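Local coordinates for protein F2 like fibronectin-binding protein (Streptococcus pneumoniae, PDB 5A0N) that probably mediates covalent adhesion of the bacterium to host surfaces through the internal thioester of its N-terminal domain, at residues 143-148 with 152-157. Numbering follows the deposited sequence.
Sequences IQYEIW and DGMRVS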
loop_
_atom_site.group_PDB
_atom_site.type_symbol
_atom_site.label_atom_id
_atom_site.label_comp_id
_atom_site.label_asym_id
_atom_site.label_seq_id
_atom_site.Cartn_x
_atom_site.Cartn_y
_atom_site.Cartn_z
ATOM N N ILE A 143 6.653 1.227 4.908
ATOM C CA ILE A 143 6.138 2.147 3.895
ATOM C C ILE A 143 4.639 2.394 4.127
ATOM O O ILE A 143 4.169 3.542 4.054
ATOM C CB ILE A 143 6.417 1.629 2.471
ATOM C CG1 ILE A 143 7.915 1.675 2.167
ATOM C CG2 ILE A 143 5.593 2.393 1.455
ATOM C CD1 ILE A 143 8.479 3.062 1.869
ATOM N N GLN A 144 3.884 1.342 4.427
ATOM C CA GLN A 144 2.460 1.486 4.659
ATOM C C GLN A 144 2.173 2.416 5.836
ATOM O O GLN A 144 1.259 3.233 5.763
ATOM C CB GLN A 144 1.828 0.121 4.874
ATOM C CG GLN A 144 0.339 0.162 5.216
ATOM C CD GLN A 144 -0.511 0.619 4.076
ATOM O OE1 GLN A 144 -0.980 -0.199 3.267
ATOM N NE2 GLN A 144 -0.780 1.921 4.019
ATOM N N TYR A 145 2.865 2.240 6.944
ATOM C CA TYR A 145 2.663 3.123 8.092
ATOM C C TYR A 145 3.008 4.563 7.735
ATOM O O TYR A 145 2.298 5.485 8.186
ATOM C CB TYR A 145 3.383 2.650 9.361
ATOM C CG TYR A 145 2.610 1.547 10.041
ATOM C CD1 TYR A 145 1.449 1.843 10.751
ATOM C CD2 TYR A 145 3.000 0.211 9.940
ATOM C CE1 TYR A 145 0.680 0.827 11.330
ATOM C CE2 TYR A 145 2.232 -0.800 10.517
ATOM C CZ TYR A 145 1.076 -0.485 11.198
ATOM O OH TYR A 145 0.281 -1.454 11.742
ATOM N N GLU A 146 4.045 4.792 6.930
ATOM C CA GLU A 146 4.361 6.157 6.566
ATOM C C GLU A 146 3.347 6.741 5.588
ATOM O O GLU A 146 3.043 7.935 5.677
ATOM C CB GLU A 146 5.795 6.289 6.088
ATOM C CG GLU A 146 6.371 7.708 6.257
ATOM C CD GLU A 146 6.597 8.160 7.690
ATOM O OE1 GLU A 146 6.117 7.482 8.629
ATOM O OE2 GLU A 146 7.266 9.198 7.879
ATOM N N ILE A 147 2.757 5.913 4.721
ATOM C CA ILE A 147 1.639 6.393 3.923
ATOM C C ILE A 147 0.516 6.881 4.824
ATOM O O ILE A 147 -0.053 7.961 4.586
ATOM C CB ILE A 147 1.195 5.327 2.901
ATOM C CG1 ILE A 147 2.261 5.247 1.811
ATOM C CG2 ILE A 147 -0.205 5.581 2.350
ATOM C CD1 ILE A 147 2.093 4.090 0.832
ATOM N N TRP A 148 0.201 6.109 5.863
ATOM C CA TRP A 148 -0.857 6.462 6.811
ATOM C C TRP A 148 -0.520 7.683 7.668
ATOM O O TRP A 148 -1.432 8.357 8.149
ATOM C CB TRP A 148 -1.181 5.270 7.727
ATOM C CG TRP A 148 -1.921 4.182 7.062
ATOM C CD1 TRP A 148 -2.777 4.281 6.026
ATOM C CD2 TRP A 148 -1.903 2.791 7.447
ATOM N NE1 TRP A 148 -3.333 3.035 5.747
ATOM C CE2 TRP A 148 -2.779 2.101 6.595
ATOM C CE3 TRP A 148 -1.208 2.068 8.413
ATOM C CZ2 TRP A 148 -3.000 0.721 6.701
ATOM C CZ3 TRP A 148 -1.382 0.718 8.477
ATOM C CH2 TRP A 148 -2.276 0.050 7.638
ATOM N N ASP A 152 -3.818 9.761 7.213
ATOM C CA ASP A 152 -4.605 9.634 8.434
ATOM C C ASP A 152 -3.959 10.231 9.697
ATOM O O ASP A 152 -4.501 10.111 10.795
ATOM C CB ASP A 152 -4.977 8.147 8.690
ATOM C CG ASP A 152 -5.966 7.641 7.696
ATOM O OD1 ASP A 152 -7.155 8.001 7.850
ATOM O OD2 ASP A 152 -5.582 6.914 6.767
ATOM N N GLY A 153 -2.787 10.833 9.557
ATOM C CA GLY A 153 -2.087 11.382 10.713
ATOM C C GLY A 153 -1.449 10.340 11.618
ATOM O O GLY A 153 -1.100 10.645 12.741
ATOM N N MET A 154 -1.260 9.114 11.130
ATOM C CA MET A 154 -0.695 8.025 11.921
ATOM C C MET A 154 0.827 8.029 11.859
ATOM O O MET A 154 1.453 7.261 11.131
ATOM C CB MET A 154 -1.272 6.684 11.471
ATOM C CG MET A 154 -0.791 5.545 12.351
ATOM S SD MET A 154 -1.503 3.981 11.924
ATOM C CE MET A 154 -2.622 3.882 13.286
ATOM N N ARG A 155 1.418 8.911 12.645
ATOM C CA ARG A 155 2.862 9.011 12.766
ATOM C C ARG A 155 3.323 8.032 13.841
ATOM O O ARG A 155 2.827 8.057 14.980
ATOM C CB ARG A 155 3.258 10.439 13.135
ATOM C CG ARG A 155 4.758 10.631 13.208
ATOM C CD ARG A 155 5.111 12.099 13.418
ATOM N NE ARG A 155 4.570 12.688 14.641
ATOM C CZ ARG A 155 5.115 12.575 15.857
ATOM N NH1 ARG A 155 6.204 11.826 16.063
ATOM N NH2 ARG A 155 4.562 13.208 16.885
ATOM N N VAL A 156 4.215 7.128 13.448
ATOM C CA VAL A 156 4.733 6.122 14.349
ATOM C C VAL A 156 6.172 6.445 14.724
ATOM O O VAL A 156 7.008 6.696 13.846
ATOM C CB VAL A 156 4.625 4.711 13.697
ATOM C CG1 VAL A 156 5.137 3.673 14.651
ATOM C CG2 VAL A 156 3.215 4.406 13.296
ATOM N N SER A 157 6.452 6.426 16.030
ATOM C CA SER A 157 7.791 6.683 16.552
ATOM C C SER A 157 7.938 6.095 17.939
ATOM O O SER A 157 6.995 5.518 18.458
ATOM C CB SER A 157 8.063 8.184 16.628
ATOM O OG SER A 157 7.399 8.717 17.779
HETATM O O HOH W 1 4.255 6.571 10.566
#
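Met154 fills the notch between the rings of Tyr145 and Trp148 on the last turns of helix 132-152. Its CG lies anti to the backbone N (chi1 -175°), which runs the side chain alongside that of Trp148, with Met154 CB 4.0 Å from Trp148 CB. Further along the side chain Met154 SD meets the rim of the Tyr145 ring, 3.8 Å from Tyr145 CD1 and nearly in the ring plane, and approaches Trp148 CE3 obliquely at 4.0 Å, a Met-aromatic contact with each ring. Val156 CG2 is the second bump, 4.0 Å from Tyr145 CD1. Ile164 of helix 162-165 touches Tyr145, Met154 and Val156.

Backbone bonds fix the return of the chain. Trp148 O accepts from Asp152 N (2.9 Å) and, from the opposite face of its carbonyl plane, from Met154 N (3.1 Å, 162° at the hydrogen). One water ties the chain to the helix, accepting from Val156 N and able to donate to Met154 O and Glu146 OE1, perhaps not simultaneously, as other acceptors compete. Gly153, with positive phi (74°), ends the helical run, and Met154 centres an inverse gamma turn: a glycine-terminated helix C-terminus whose exiting chain folds back alongside the aromatic side chains.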